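Local coordinates for aminopeptidase P; XAA-pro aminopeptidase (Streptococcus thermophilus, PDB 3IL0), which probably works as a metal-dependent M24B-family aminopeptidase that removes the N-terminal residue preceding proline, of which this chain is the N-terminal domain, at residues 96-101 against 119-124; 14-19 against 46-51; 55-60 against 72-77; 81-86 against 110-115. All blocks are in the same frame, centred on the assembly; numbering follows the deposited sequence.

Contact 1. Residues 96-101 against 119-124; sequences FDNQVS and PQTNFM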
loop_
_atom_site.group_PDB
_atom_site.type_symbol
_atom_site.label_atom_id
_atom_site.label_comp_id
_atom_site.label_asym_id
_atom_site.label_seq_id
_atom_site.Cartn_x
_atom_site.Cartn_y
_atom_site.Cartn_z
ATOM N N PHE A 96 -0.186 -0.034 -8.948
ATOM C CA PHE A 96 -0.385 -1.404 -8.369
ATOM C C PHE A 96 0.623 -2.340 -9.018
ATOM O O PHE A 96 1.124 -2.044 -10.066
ATOM C CB PHE A 96 -1.800 -1.912 -8.595
ATOM C CG PHE A 96 -2.134 -2.123 -10.079
ATOM C CD1 PHE A 96 -2.005 -3.354 -10.629
ATOM C CD2 PHE A 96 -2.571 -1.046 -10.886
ATOM C CE1 PHE A 96 -2.250 -3.566 -12.003
ATOM C CE2 PHE A 96 -2.807 -1.211 -12.203
ATOM C CZ PHE A 96 -2.671 -2.503 -12.790
ATOM N N ASP A 97 0.904 -3.456 -8.375
ATOM C CA ASP A 97 1.842 -4.429 -8.882
ATOM C C ASP A 97 1.255 -5.306 -10.006
ATOM O O ASP A 97 0.154 -5.844 -9.914
ATOM C CB ASP A 97 2.308 -5.235 -7.687
ATOM C CG ASP A 97 3.216 -6.360 -8.033
ATOM O OD1 ASP A 97 3.808 -6.481 -9.147
ATOM O OD2 ASP A 97 3.236 -7.214 -7.150
ATOM N N ASN A 98 1.989 -5.381 -11.097
ATOM C CA ASN A 98 1.470 -5.995 -12.312
ATOM C C ASN A 98 1.445 -7.509 -12.276
ATOM O O ASN A 98 0.959 -8.130 -13.182
ATOM C CB ASN A 98 2.136 -5.448 -13.567
ATOM C CG ASN A 98 3.550 -5.917 -13.739
ATOM O OD1 ASN A 98 4.083 -6.712 -12.929
ATOM N ND2 ASN A 98 4.173 -5.489 -14.859
ATOM N N GLN A 99 1.927 -8.070 -11.184
ATOM C CA GLN A 99 1.800 -9.469 -10.934
ATOM C C GLN A 99 0.479 -9.763 -10.220
ATOM O O GLN A 99 0.186 -10.923 -9.970
ATOM C CB GLN A 99 2.990 -9.959 -10.095
ATOM C CG GLN A 99 4.332 -9.776 -10.809
ATOM C CD GLN A 99 4.383 -10.475 -12.179
ATOM O OE1 GLN A 99 4.836 -9.893 -13.171
ATOM N NE2 GLN A 99 3.914 -11.723 -12.237
ATOM N N VAL A 100 -0.349 -8.774 -9.895
ATOM C CA VAL A 100 -1.727 -9.182 -9.545
ATOM C C VAL A 100 -2.412 -9.922 -10.731
ATOM O O VAL A 100 -2.004 -9.770 -11.860
ATOM C CB VAL A 100 -2.576 -8.056 -9.024
ATOM C CG1 VAL A 100 -1.859 -7.441 -7.756
ATOM C CG2 VAL A 100 -2.822 -6.997 -10.090
ATOM N N SER A 101 -3.436 -10.720 -10.413
ATOM C CA SER A 101 -4.206 -11.415 -11.389
ATOM C C SER A 101 -5.087 -10.364 -12.097
ATOM O O SER A 101 -5.375 -9.283 -11.552
ATOM C CB SER A 101 -5.089 -12.454 -10.750
ATOM O OG SER A 101 -6.124 -11.802 -10.077
ATOM N N PRO A 119 -0.033 0.279 -13.778
ATOM C CA PRO A 119 0.660 -0.952 -13.444
ATOM C C PRO A 119 2.155 -0.722 -13.273
ATOM O O PRO A 119 2.759 -0.003 -14.054
ATOM C CB PRO A 119 0.378 -1.842 -14.640
ATOM C CG PRO A 119 0.075 -0.882 -15.728
ATOM C CD PRO A 119 -0.670 0.216 -15.081
ATOM N N GLN A 120 2.747 -1.361 -12.292
ATOM C CA GLN A 120 4.175 -1.198 -11.987
ATOM C C GLN A 120 4.941 -2.505 -12.165
ATOM O O GLN A 120 4.455 -3.558 -11.807
ATOM C CB GLN A 120 4.302 -0.682 -10.527
ATOM C CG GLN A 120 3.652 0.679 -10.298
ATOM C CD GLN A 120 4.395 1.742 -11.058
ATOM O OE1 GLN A 120 3.854 2.429 -11.934
ATOM N NE2 GLN A 120 5.661 1.833 -10.781
ATOM N N THR A 121 6.135 -2.442 -12.747
ATOM C CA THR A 121 7.018 -3.602 -12.831
ATOM C C THR A 121 8.112 -3.565 -11.783
ATOM O O THR A 121 8.949 -2.674 -11.803
ATOM C CB THR A 121 7.723 -3.649 -14.168
ATOM O OG1 THR A 121 6.719 -3.624 -15.187
ATOM C CG2 THR A 121 8.545 -4.907 -14.293
ATOM N N ASN A 122 8.128 -4.559 -10.900
ATOM C CA ASN A 122 9.167 -4.689 -9.895
ATOM C C ASN A 122 9.446 -3.445 -9.046
ATOM O O ASN A 122 10.583 -3.210 -8.680
ATOM C CB ASN A 122 10.461 -5.096 -10.596
ATOM C CG ASN A 122 10.417 -6.489 -11.150
ATOM O OD1 ASN A 122 9.540 -7.308 -10.819
ATOM N ND2 ASN A 122 11.380 -6.783 -12.010
ATOM N N PHE A 123 8.452 -2.617 -8.761
ATOM C CA PHE A 123 8.705 -1.377 -7.982
ATOM C C PHE A 123 9.353 -1.725 -6.638
ATOM O O PHE A 123 10.350 -1.133 -6.229
ATOM C CB PHE A 123 7.365 -0.689 -7.731
ATOM C CG PHE A 123 7.426 0.580 -6.910
ATOM C CD1 PHE A 123 7.579 0.528 -5.514
ATOM C CD2 PHE A 123 7.229 1.818 -7.532
ATOM C CE1 PHE A 123 7.555 1.690 -4.743
ATOM C CE2 PHE A 123 7.203 3.024 -6.762
ATOM C CZ PHE A 123 7.373 2.955 -5.366
ATOM N N MET A 124 8.762 -2.708 -5.966
ATOM C CA MET A 124 9.224 -3.172 -4.649
ATOM C C MET A 124 10.556 -3.880 -4.667
ATOM O O MET A 124 11.179 -4.016 -3.608
ATOM C CB MET A 124 8.188 -4.109 -3.974
ATOM C CG MET A 124 6.893 -3.359 -3.472
ATOM S SD MET A 124 7.279 -2.254 -2.113
ATOM C CE MET A 124 8.397 -3.325 -1.150
HETATM O O HOH W 1 5.569 -6.225 -10.916
#
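Strands 93-97 and 116-120 run parallel and end here, with the Phe96 ring packed alongside Pro119. With chi1 at 65°, CG sits between the backbone N and the carbonyl carbon, and the ring points the same way as the proline. Beyond CB and CG, CD2 approaches the proline N and CA loosely, and on the other arm Phe96 CE1 comes within 4.1 Å of Pro119 CB. CE2 is closer, 3.5 Å from Pro119 N, and the tip CZ lies 3.6 Å from Pro119 CB. The ring face is thus turned to the proline: Pro119 CA sits 3.9 Å from the centroid of the Phe96 ring, slightly off its normal, in a CH-pi contact.

Next to this pairing the backbone does the holding. Gln120 N donates to Phe96 O at 2.8 Å, arriving nearly along the C=O axis, though the bond is bent at the hydrogen (142°). One step on, Asn98 N donates to Gln120 O at 3.1 Å, in the carbonyl plane. Asp97 then ends the strand. Its CG is anti to the backbone N (chi1 176°), and Asp97 OD1 accepts from Gln99 N at 3.2 Å, met from above the carboxylate plane, an Asx turn within the type I turn Asp97 to Val100. Asp97 OD1 also receives a water, 2.5 Å away, which accepts from Asn122 N.

The contact joins the C-terminal ends of the two parallel strands of the beta-alpha-beta unit 93-97, 102-111, 116-120. Phe96-Pro119 packing and backbone bonds keep the strands in step, while one carboxylate oxygen and a water join the diverging loops.

Contact 2. Residues 14-19 against 46-51; sequences KLVQSG and ITKNRR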
loop_
_atom_site.group_PDB
_atom_site.type_symbol
_atom_site.label_atom_id
_atom_site.label_comp_id
_atom_site.label_asym_id
_atom_site.label_seq_id
_atom_site.Cartn_x
_atom_site.Cartn_y
_atom_site.Cartn_z
ATOM N N LYS A 14 10.763 7.085 -4.922
ATOM C CA LYS A 14 10.433 6.280 -6.081
ATOM C C LYS A 14 9.040 6.697 -6.563
ATOM O O LYS A 14 8.792 6.745 -7.765
ATOM C CB LYS A 14 10.549 4.794 -5.740
ATOM C CG LYS A 14 10.474 3.834 -6.935
ATOM C CD LYS A 14 11.532 2.657 -6.789
ATOM C CE LYS A 14 11.907 2.152 -8.153
ATOM N NZ LYS A 14 10.770 1.402 -8.648
ATOM N N LEU A 15 8.182 7.102 -5.622
ATOM C CA LEU A 15 6.834 7.589 -5.957
ATOM C C LEU A 15 6.976 8.815 -6.854
ATOM O O LEU A 15 6.331 8.919 -7.915
ATOM C CB LEU A 15 5.997 7.918 -4.678
ATOM C CG LEU A 15 5.222 6.846 -3.927
ATOM C CD1 LEU A 15 4.294 7.375 -2.732
ATOM C CD2 LEU A 15 4.352 6.093 -4.995
ATOM N N VAL A 16 7.817 9.750 -6.420
ATOM C CA VAL A 16 8.115 10.959 -7.222
ATOM C C VAL A 16 8.663 10.550 -8.614
ATOM O O VAL A 16 8.136 10.954 -9.656
ATOM C CB VAL A 16 9.101 11.886 -6.480
ATOM C CG1 VAL A 16 9.622 12.985 -7.417
ATOM C CG2 VAL A 16 8.428 12.436 -5.240
ATOM N N GLN A 17 9.688 9.710 -8.629
ATOM C CA GLN A 17 10.304 9.303 -9.888
ATOM C C GLN A 17 9.284 8.596 -10.819
ATOM O O GLN A 17 9.294 8.764 -12.032
ATOM C CB GLN A 17 11.545 8.436 -9.590
ATOM C CG GLN A 17 11.836 7.344 -10.601
ATOM C CD GLN A 17 12.130 7.822 -12.059
ATOM O OE1 GLN A 17 13.157 8.501 -12.340
ATOM N NE2 GLN A 17 11.259 7.396 -13.008
ATOM N N SER A 18 8.370 7.843 -10.237
ATOM C CA SER A 18 7.452 7.064 -11.013
ATOM C C SER A 18 6.153 7.817 -11.431
ATOM O O SER A 18 5.370 7.322 -12.224
ATOM C CB SER A 18 7.125 5.821 -10.201
ATOM O OG SER A 18 6.198 6.217 -9.178
ATOM N N GLY A 19 5.911 9.009 -10.916
ATOM C CA GLY A 19 4.674 9.714 -11.237
ATOM C C GLY A 19 3.407 9.199 -10.557
ATOM O O GLY A 19 2.330 9.462 -11.011
ATOM N N ILE A 46 0.592 3.392 0.438
ATOM C CA ILE A 46 1.532 4.492 0.701
ATOM C C ILE A 46 1.354 5.596 -0.354
ATOM O O ILE A 46 1.311 5.325 -1.576
ATOM C CB ILE A 46 3.037 4.004 0.750
ATOM C CG1 ILE A 46 3.221 2.992 1.880
ATOM C CG2 ILE A 46 4.048 5.173 0.997
ATOM C CD1 ILE A 46 4.628 2.369 1.925
ATOM N N THR A 47 1.228 6.831 0.149
ATOM C CA THR A 47 1.202 8.051 -0.666
ATOM C C THR A 47 2.460 8.964 -0.344
ATOM O O THR A 47 3.284 8.642 0.525
ATOM C CB THR A 47 -0.127 8.815 -0.369
ATOM O OG1 THR A 47 -0.003 9.519 0.872
ATOM C CG2 THR A 47 -1.303 7.788 -0.256
ATOM N N LYS A 48 2.592 10.087 -1.040
ATOM C CA LYS A 48 3.611 11.038 -0.684
ATOM C C LYS A 48 3.443 11.523 0.753
ATOM O O LYS A 48 4.438 11.874 1.372
ATOM C CB LYS A 48 3.625 12.186 -1.648
ATOM C CG LYS A 48 4.328 11.754 -2.940
ATOM C CD LYS A 48 4.476 12.863 -3.925
ATOM C CE LYS A 48 4.703 12.318 -5.328
ATOM N NZ LYS A 48 3.361 11.983 -5.885
ATOM N N ASN A 49 2.209 11.484 1.294
ATOM C CA ASN A 49 1.984 11.910 2.625
ATOM C C ASN A 49 1.537 10.922 3.647
ATOM O O ASN A 49 1.715 11.240 4.776
ATOM C CB ASN A 49 1.155 13.168 2.596
ATOM C CG ASN A 49 1.963 14.299 1.993
ATOM O OD1 ASN A 49 3.123 14.534 2.444
ATOM N ND2 ASN A 49 1.478 14.898 0.927
ATOM N N ARG A 50 0.996 9.744 3.303
ATOM C CA ARG A 50 0.604 8.797 4.346
ATOM C C ARG A 50 1.189 7.441 4.131
ATOM O O ARG A 50 1.657 7.090 3.048
ATOM C CB ARG A 50 -0.910 8.600 4.417
ATOM C CG ARG A 50 -1.746 9.775 4.072
ATOM C CD ARG A 50 -3.214 9.464 4.449
ATOM N NE ARG A 50 -4.057 10.621 4.196
ATOM C CZ ARG A 50 -4.550 11.456 5.104
ATOM N NH1 ARG A 50 -4.299 11.313 6.366
ATOM N NH2 ARG A 50 -5.280 12.497 4.732
ATOM N N ARG A 51 1.105 6.652 5.178
ATOM C CA ARG A 51 1.399 5.262 5.095
ATOM C C ARG A 51 0.282 4.586 5.839
ATOM O O ARG A 51 0.110 4.821 7.044
ATOM C CB ARG A 51 2.729 4.965 5.755
ATOM C CG ARG A 51 3.890 5.733 5.159
ATOM C CD ARG A 51 5.201 5.120 5.570
ATOM N NE ARG A 51 6.247 6.068 5.223
ATOM C CZ ARG A 51 6.779 6.964 6.047
ATOM N NH1 ARG A 51 6.435 7.020 7.324
ATOM N NH2 ARG A 51 7.684 7.801 5.574
#
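The flat group at the centre of this contact is the peptide unit joining Thr47 to Lys48, and one of its faces is covered by a single methyl: Leu15 CD1 stands almost directly over Thr47 C, at 3.4 Å, with Lys48 N at 3.6 Å from the same methyl. The next two peptides are engaged through their N-H groups instead. Thr47 OG1 accepts from Arg50 N at 2.6 Å and from Asn49 N at 3.0 Å, the Asn49 bond being the more bent (136°), so one hydroxyl oxygen grips two consecutive amides.

Leu15 reaches the peptide because its CG is anti to the carbonyl carbon and the chain then runs out straight (chi2 -174°), carrying CD1 away from the helix. Beside the peptide Leu15 CD1 touches Ile46 CG2 loosely, at 4.3 Å. One residue along the helix, Val16 presents CG2, which meets Lys48 CE at 3.7 Å, the two side chains crossing at about a right angle. Lys48 thus spends its aliphatic part on Val16, and a bend at chi4 (83°) directs its ammonium to Leu20 O, just past the helix end, where it is hydrogen-bonded.

That helix end is closed by Gly19, whose positive phi and two bonds back into the last turn form a Schellman motif. Within the other segment, Thr47 N donates to Arg50 O at 2.9 Å. The arrangement is that of a beta-hairpin, strands 42-47 and 51-55, whose ST turn and ST motif at Thr47 order the connection, with helix 7-18 packed through Leu15 against the end of the first strand in the creatinase/prolidase N-terminal fold.

Contact 3. Residues 55-60 against 72-77; sequences TDSRYT and IIESKD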
loop_
_atom_site.group_PDB
_atom_site.type_symbol
_atom_site.label_atom_id
_atom_site.label_comp_id
_atom_site.label_asym_id
_atom_site.label_seq_id
_atom_site.Cartn_x
_atom_site.Cartn_y
_atom_site.Cartn_z
ATOM N N THR A 55 -5.712 -3.903 8.360
ATOM C CA THR A 55 -6.015 -5.274 8.763
ATOM C C THR A 55 -7.352 -5.428 9.551
ATOM O O THR A 55 -7.999 -4.448 9.931
ATOM C CB THR A 55 -4.820 -5.844 9.538
ATOM O OG1 THR A 55 -4.990 -7.249 9.703
ATOM C CG2 THR A 55 -4.666 -5.156 10.876
ATOM N N ASP A 56 -7.763 -6.680 9.739
ATOM C CA ASP A 56 -8.957 -7.049 10.544
ATOM C C ASP A 56 -8.781 -6.887 12.073
ATOM O O ASP A 56 -7.692 -6.519 12.572
ATOM C CB ASP A 56 -9.365 -8.497 10.257
ATOM C CG ASP A 56 -8.290 -9.491 10.675
ATOM O OD1 ASP A 56 -7.643 -9.281 11.739
ATOM O OD2 ASP A 56 -8.083 -10.484 9.924
ATOM N N SER A 57 -9.866 -7.184 12.800
ATOM C CA SER A 57 -9.949 -6.949 14.262
ATOM C C SER A 57 -9.022 -7.890 15.021
ATOM O O SER A 57 -8.574 -7.603 16.141
ATOM C CB SER A 57 -11.392 -7.117 14.763
ATOM O OG SER A 57 -11.903 -8.365 14.351
ATOM N N ARG A 58 -8.713 -8.993 14.364
ATOM C CA ARG A 58 -7.832 -9.987 14.913
ATOM C C ARG A 58 -6.363 -9.504 15.036
ATOM O O ARG A 58 -5.715 -9.769 16.052
ATOM C CB ARG A 58 -7.953 -11.242 14.060
ATOM C CG ARG A 58 -9.426 -11.654 13.846
ATOM C CD ARG A 58 -9.649 -12.170 12.463
ATOM N NE ARG A 58 -9.039 -13.485 12.295
ATOM C CZ ARG A 58 -8.699 -14.023 11.126
ATOM N NH1 ARG A 58 -8.879 -13.354 9.993
ATOM N NH2 ARG A 58 -8.161 -15.242 11.089
ATOM N N TYR A 59 -5.838 -8.787 14.032
ATOM C CA TYR A 59 -4.394 -8.466 14.022
ATOM C C TYR A 59 -4.093 -7.027 14.357
ATOM O O TYR A 59 -2.969 -6.569 14.154
ATOM C CB TYR A 59 -3.750 -8.823 12.682
ATOM C CG TYR A 59 -4.270 -10.095 12.076
ATOM C CD1 TYR A 59 -4.271 -10.260 10.704
ATOM C CD2 TYR A 59 -4.783 -11.135 12.870
ATOM C CE1 TYR A 59 -4.751 -11.421 10.122
ATOM C CE2 TYR A 59 -5.275 -12.296 12.300
ATOM C CZ TYR A 59 -5.253 -12.432 10.918
ATOM O OH TYR A 59 -5.713 -13.569 10.301
ATOM N N THR A 60 -5.080 -6.320 14.893
ATOM C CA THR A 60 -4.932 -4.893 15.123
ATOM C C THR A 60 -3.951 -4.594 16.248
ATOM O O THR A 60 -3.127 -3.684 16.114
ATOM C CB THR A 60 -6.279 -4.230 15.468
ATOM O OG1 THR A 60 -7.302 -4.733 14.592
ATOM C CG2 THR A 60 -6.162 -2.690 15.379
ATOM N N ILE A 72 -2.271 2.707 11.359
ATOM C CA ILE A 72 -2.968 1.393 11.348
ATOM C C ILE A 72 -4.482 1.615 11.236
ATOM O O ILE A 72 -5.038 2.428 11.973
ATOM C CB ILE A 72 -2.711 0.535 12.639
ATOM C CG1 ILE A 72 -1.273 0.680 13.175
ATOM C CG2 ILE A 72 -3.071 -0.934 12.416
ATOM C CD1 ILE A 72 -0.151 0.290 12.256
ATOM N N ILE A 73 -5.142 0.907 10.314
ATOM C CA ILE A 73 -6.571 1.064 10.068
ATOM C C ILE A 73 -7.230 -0.285 10.262
ATOM O O ILE A 73 -6.928 -1.271 9.575
ATOM C CB ILE A 73 -6.908 1.596 8.634
ATOM C CG1 ILE A 73 -6.053 2.809 8.245
ATOM C CG2 ILE A 73 -8.368 1.955 8.534
ATOM C CD1 ILE A 73 -6.221 4.039 9.107
ATOM N N GLU A 74 -8.152 -0.334 11.208
ATOM C CA GLU A 74 -8.943 -1.549 11.401
ATOM C C GLU A 74 -9.921 -1.592 10.256
ATOM O O GLU A 74 -10.634 -0.626 10.014
ATOM C CB GLU A 74 -9.658 -1.549 12.762
ATOM C CG GLU A 74 -10.114 -2.966 13.216
ATOM C CD GLU A 74 -10.476 -3.064 14.721
ATOM O OE1 GLU A 74 -10.226 -2.091 15.486
ATOM O OE2 GLU A 74 -11.004 -4.130 15.127
ATOM N N SER A 75 -9.919 -2.684 9.510
ATOM C CA SER A 75 -10.740 -2.744 8.310
ATOM C C SER A 75 -10.974 -4.175 7.866
ATOM O O SER A 75 -10.077 -4.994 7.891
ATOM C CB SER A 75 -10.063 -1.948 7.176
ATOM O OG SER A 75 -10.624 -2.277 5.908
ATOM N N LYS A 76 -12.200 -4.454 7.451
ATOM C CA LYS A 76 -12.557 -5.729 6.872
ATOM C C LYS A 76 -12.769 -5.617 5.351
ATOM O O LYS A 76 -12.918 -6.645 4.675
ATOM C CB LYS A 76 -13.822 -6.243 7.549
ATOM C CG LYS A 76 -13.919 -7.764 7.687
ATOM C CD LYS A 76 -15.258 -8.196 8.360
ATOM C CE LYS A 76 -16.516 -7.482 7.757
ATOM N NZ LYS A 76 -17.817 -8.029 8.244
ATOM N N ASP A 77 -12.813 -4.389 4.805
ATOM C CA ASP A 77 -12.674 -4.175 3.325
ATOM C C ASP A 77 -11.634 -3.120 2.998
ATOM O O ASP A 77 -11.947 -1.924 2.885
ATOM C CB ASP A 77 -13.978 -3.801 2.621
ATOM C CG ASP A 77 -13.908 -4.100 1.110
ATOM O OD1 ASP A 77 -12.772 -4.268 0.518
ATOM O OD2 ASP A 77 -15.011 -4.196 0.541
#
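Strands 51-55 and 71-74 lie parallel, the two strands of a beta-alpha-beta unit whose helix is 60-66, and Thr55 with Glu74 is their last bridge before both chains turn off. Thr55 N donates to Ile73 O at 3.1 Å, nearly along the C=O axis, and Ser75 N returns the bond to Thr55 O at 2.6 Å, though from above the carbonyl plane. After Thr55 the chain curls through Asp56 to Tyr59 and enters helix 60-66.

Glu74 spans the gap to this curl by packing contacts. Its CG is anti to the backbone N (chi1 -161°) and the rest is extended, which sets Glu74 OE2 3.0 Å from Ser57 CB, while Glu74 CD lies 3.6 Å from Thr60 OG1, the two side chains crossing at about a right angle. The hydroxyl of Thr60 is itself committed, donating to Asp56 O at 2.7 Å, and that carbonyl also accepts from Tyr59 N. Asp56 OD1 takes the Tyr59 N-H at 3.0 Å, an Asx motif, and sits over the face of the Tyr59 ring. Arg58 NH1 forms a salt bridge to Asp56 OD2.

Chemically, the strands are tied by main-chain bonds, whereas the curl is held mostly by its own Asp56. The Glu74 carboxylate lies near the first residue of helix 60-66, whose N-terminal end could slightly stabilise its charge.

Contact 4. Residues 81-86 against 110-115; sequences DIVKFV and AIFEGY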
loop_
_atom_site.group_PDB
_atom_site.type_symbol
_atom_site.label_atom_id
_atom_site.label_comp_id
_atom_site.label_asym_id
_atom_site.label_seq_id
_atom_site.Cartn_x
_atom_site.Cartn_y
_atom_site.Cartn_z
ATOM N N ASP A 81 -11.833 0.980 2.209
ATOM C CA ASP A 81 -11.287 2.010 3.086
ATOM C C ASP A 81 -10.251 2.903 2.399
ATOM O O ASP A 81 -10.214 4.091 2.700
ATOM C CB ASP A 81 -10.733 1.396 4.392
ATOM C CG ASP A 81 -11.858 0.848 5.290
ATOM O OD1 ASP A 81 -12.791 1.657 5.559
ATOM O OD2 ASP A 81 -11.848 -0.358 5.661
ATOM N N ILE A 82 -9.440 2.353 1.485
ATOM C CA ILE A 82 -8.427 3.153 0.770
ATOM C C ILE A 82 -9.065 4.274 -0.101
ATOM O O ILE A 82 -8.524 5.380 -0.233
ATOM C CB ILE A 82 -7.555 2.271 -0.123
ATOM C CG1 ILE A 82 -6.614 1.418 0.740
ATOM C CG2 ILE A 82 -6.713 3.103 -1.104
ATOM C CD1 ILE A 82 -5.943 0.280 -0.042
ATOM N N VAL A 83 -10.197 3.928 -0.719
ATOM C CA VAL A 83 -11.012 4.814 -1.560
ATOM C C VAL A 83 -11.353 6.138 -0.816
ATOM O O VAL A 83 -11.220 7.218 -1.371
ATOM C CB VAL A 83 -12.393 4.081 -2.032
ATOM C CG1 VAL A 83 -13.328 4.989 -2.721
ATOM C CG2 VAL A 83 -12.080 2.984 -2.939
ATOM N N LYS A 84 -11.748 6.070 0.436
ATOM C CA LYS A 84 -11.955 7.303 1.186
ATOM C C LYS A 84 -10.726 8.220 1.181
ATOM O O LYS A 84 -10.837 9.421 0.999
ATOM C CB LYS A 84 -12.226 6.997 2.649
ATOM C CG LYS A 84 -13.505 6.387 2.953
ATOM C CD LYS A 84 -13.626 6.320 4.462
ATOM C CE LYS A 84 -12.995 5.116 5.044
ATOM N NZ LYS A 84 -14.032 3.999 4.979
ATOM N N PHE A 85 -9.565 7.643 1.450
ATOM C CA PHE A 85 -8.334 8.374 1.455
ATOM C C PHE A 85 -8.056 9.037 0.138
ATOM O O PHE A 85 -7.683 10.225 0.081
ATOM C CB PHE A 85 -7.169 7.469 1.904
ATOM C CG PHE A 85 -7.206 7.190 3.402
ATOM C CD1 PHE A 85 -6.563 8.045 4.308
ATOM C CD2 PHE A 85 -7.995 6.163 3.905
ATOM C CE1 PHE A 85 -6.696 7.849 5.698
ATOM C CE2 PHE A 85 -8.081 5.941 5.291
ATOM C CZ PHE A 85 -7.438 6.785 6.185
ATOM N N VAL A 86 -8.210 8.273 -0.924
ATOM C CA VAL A 86 -7.923 8.770 -2.264
ATOM C C VAL A 86 -8.782 10.005 -2.620
ATOM O O VAL A 86 -8.302 10.976 -3.179
ATOM C CB VAL A 86 -8.120 7.624 -3.318
ATOM C CG1 VAL A 86 -8.323 8.184 -4.688
ATOM C CG2 VAL A 86 -6.857 6.645 -3.273
ATOM N N ALA A 110 -13.251 -1.517 -10.713
ATOM C CA ALA A 110 -14.572 -1.183 -10.199
ATOM C C ALA A 110 -14.414 -0.233 -8.979
ATOM O O ALA A 110 -14.941 0.897 -8.954
ATOM C CB ALA A 110 -15.366 -2.463 -9.865
ATOM N N ILE A 111 -13.615 -0.618 -7.997
ATOM C CA ILE A 111 -13.522 0.171 -6.811
ATOM C C ILE A 111 -12.967 1.546 -7.058
ATOM O O ILE A 111 -13.336 2.488 -6.363
ATOM C CB ILE A 111 -12.686 -0.536 -5.815
ATOM C CG1 ILE A 111 -13.474 -1.769 -5.354
ATOM C CG2 ILE A 111 -12.352 0.396 -4.676
ATOM C CD1 ILE A 111 -12.804 -2.632 -4.376
ATOM N N PHE A 112 -12.048 1.671 -8.001
ATOM C CA PHE A 112 -11.356 2.906 -8.229
ATOM C C PHE A 112 -11.789 3.527 -9.526
ATOM O O PHE A 112 -11.094 4.314 -10.113
ATOM C CB PHE A 112 -9.829 2.742 -8.171
ATOM C CG PHE A 112 -9.297 2.366 -6.806
ATOM C CD1 PHE A 112 -9.017 3.344 -5.856
ATOM C CD2 PHE A 112 -9.076 1.059 -6.474
ATOM C CE1 PHE A 112 -8.550 2.995 -4.587
ATOM C CE2 PHE A 112 -8.623 0.713 -5.247
ATOM C CZ PHE A 112 -8.360 1.683 -4.288
ATOM N N GLU A 113 -13.000 3.261 -9.937
ATOM C CA GLU A 113 -13.511 3.831 -11.194
ATOM C C GLU A 113 -13.370 5.349 -11.135
ATOM O O GLU A 113 -13.667 5.954 -10.125
ATOM C CB GLU A 113 -14.974 3.433 -11.361
ATOM C CG GLU A 113 -15.382 3.165 -12.764
ATOM C CD GLU A 113 -16.807 2.601 -12.848
ATOM O OE1 GLU A 113 -16.984 1.421 -13.312
ATOM O OE2 GLU A 113 -17.747 3.344 -12.436
ATOM N N GLY A 114 -12.849 5.959 -12.183
ATOM C CA GLY A 114 -12.620 7.400 -12.202
ATOM C C GLY A 114 -11.228 7.858 -11.848
ATOM O O GLY A 114 -10.926 9.054 -11.987
ATOM N N TYR A 115 -10.386 6.945 -11.346
ATOM C CA TYR A 115 -8.982 7.221 -11.097
ATOM C C TYR A 115 -8.102 6.491 -12.111
ATOM O O TYR A 115 -8.542 5.622 -12.785
ATOM C CB TYR A 115 -8.601 6.780 -9.671
ATOM C CG TYR A 115 -9.492 7.371 -8.639
ATOM C CD1 TYR A 115 -9.218 8.612 -8.125
ATOM C CD2 TYR A 115 -10.664 6.719 -8.223
ATOM C CE1 TYR A 115 -10.050 9.194 -7.198
ATOM C CE2 TYR A 115 -11.520 7.319 -7.311
ATOM C CZ TYR A 115 -11.188 8.557 -6.799
ATOM O OH TYR A 115 -11.968 9.207 -5.855
#
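Helix 78-88 passes the C-terminal end of helix 102-111, its Val83 backbone 6.9 Å from Phe112 (CA to CA), at the point where Phe112 leaves helical geometry and begins a type II turn to Tyr115.

The Phe112 ring is the main surface of the contact. Val83 CG2 lies over one face, 4.3 Å from the ring centroid and 25° off the normal, a CH-pi contact, and Ile111 CG2 lies over the same face, 3.7 Å above the plane and also offset toward the rim. Around the edge, close to the ring plane, come two further branches: Ile82 CG2, 3.9 Å from Phe112 CZ, and Val86 CG2, 4.2 Å from Phe112 CE1. Phe112 therefore meets three residues spread over one helical turn.

Val86 divides its two methyls between two rings. While CG2 serves Phe112, CG1, anti to the backbone N (chi1 159°), meets the Tyr115 side chain tip to tip and stands over the Tyr115 face, 3.6 Å from its centroid. The type II turn brings Tyr115 back toward the helix: Tyr115 N bonds to Phe112 O at 3.0 Å, and Gly114 takes the positive phi (96°) of the turn.

On the sheet side, Ile94 of strand 93-97 touches both Val86 and Phe112. With no hydrogen bond between the two segments, adhesion here is a matter of branched aliphatic groups fitted to aromatic surfaces.

How the contacts relate
Contact 2 is the most buried of the four, contact 1 lies at the surface, and contacts 3 and 4 are partly buried. Contacts 1 and 3 both join parallel strands of one mixed sheet, on opposite sides of the chain's centre, at its outermost strands 116-120 and 71-74, and both rely on main-chain bonds. Contacts 2 and 4 rely on apolar side chains: contact 2 sets a helix against a strand end and its turn, contact 4 a helix against the end of another helix. That second helix, 102-111, is the crossover between the strands of contact 1. Phe123 packs on Lys14, linking contacts 1 and 2, while Ser75 and Asp81 lie close together between contacts 3 and 4.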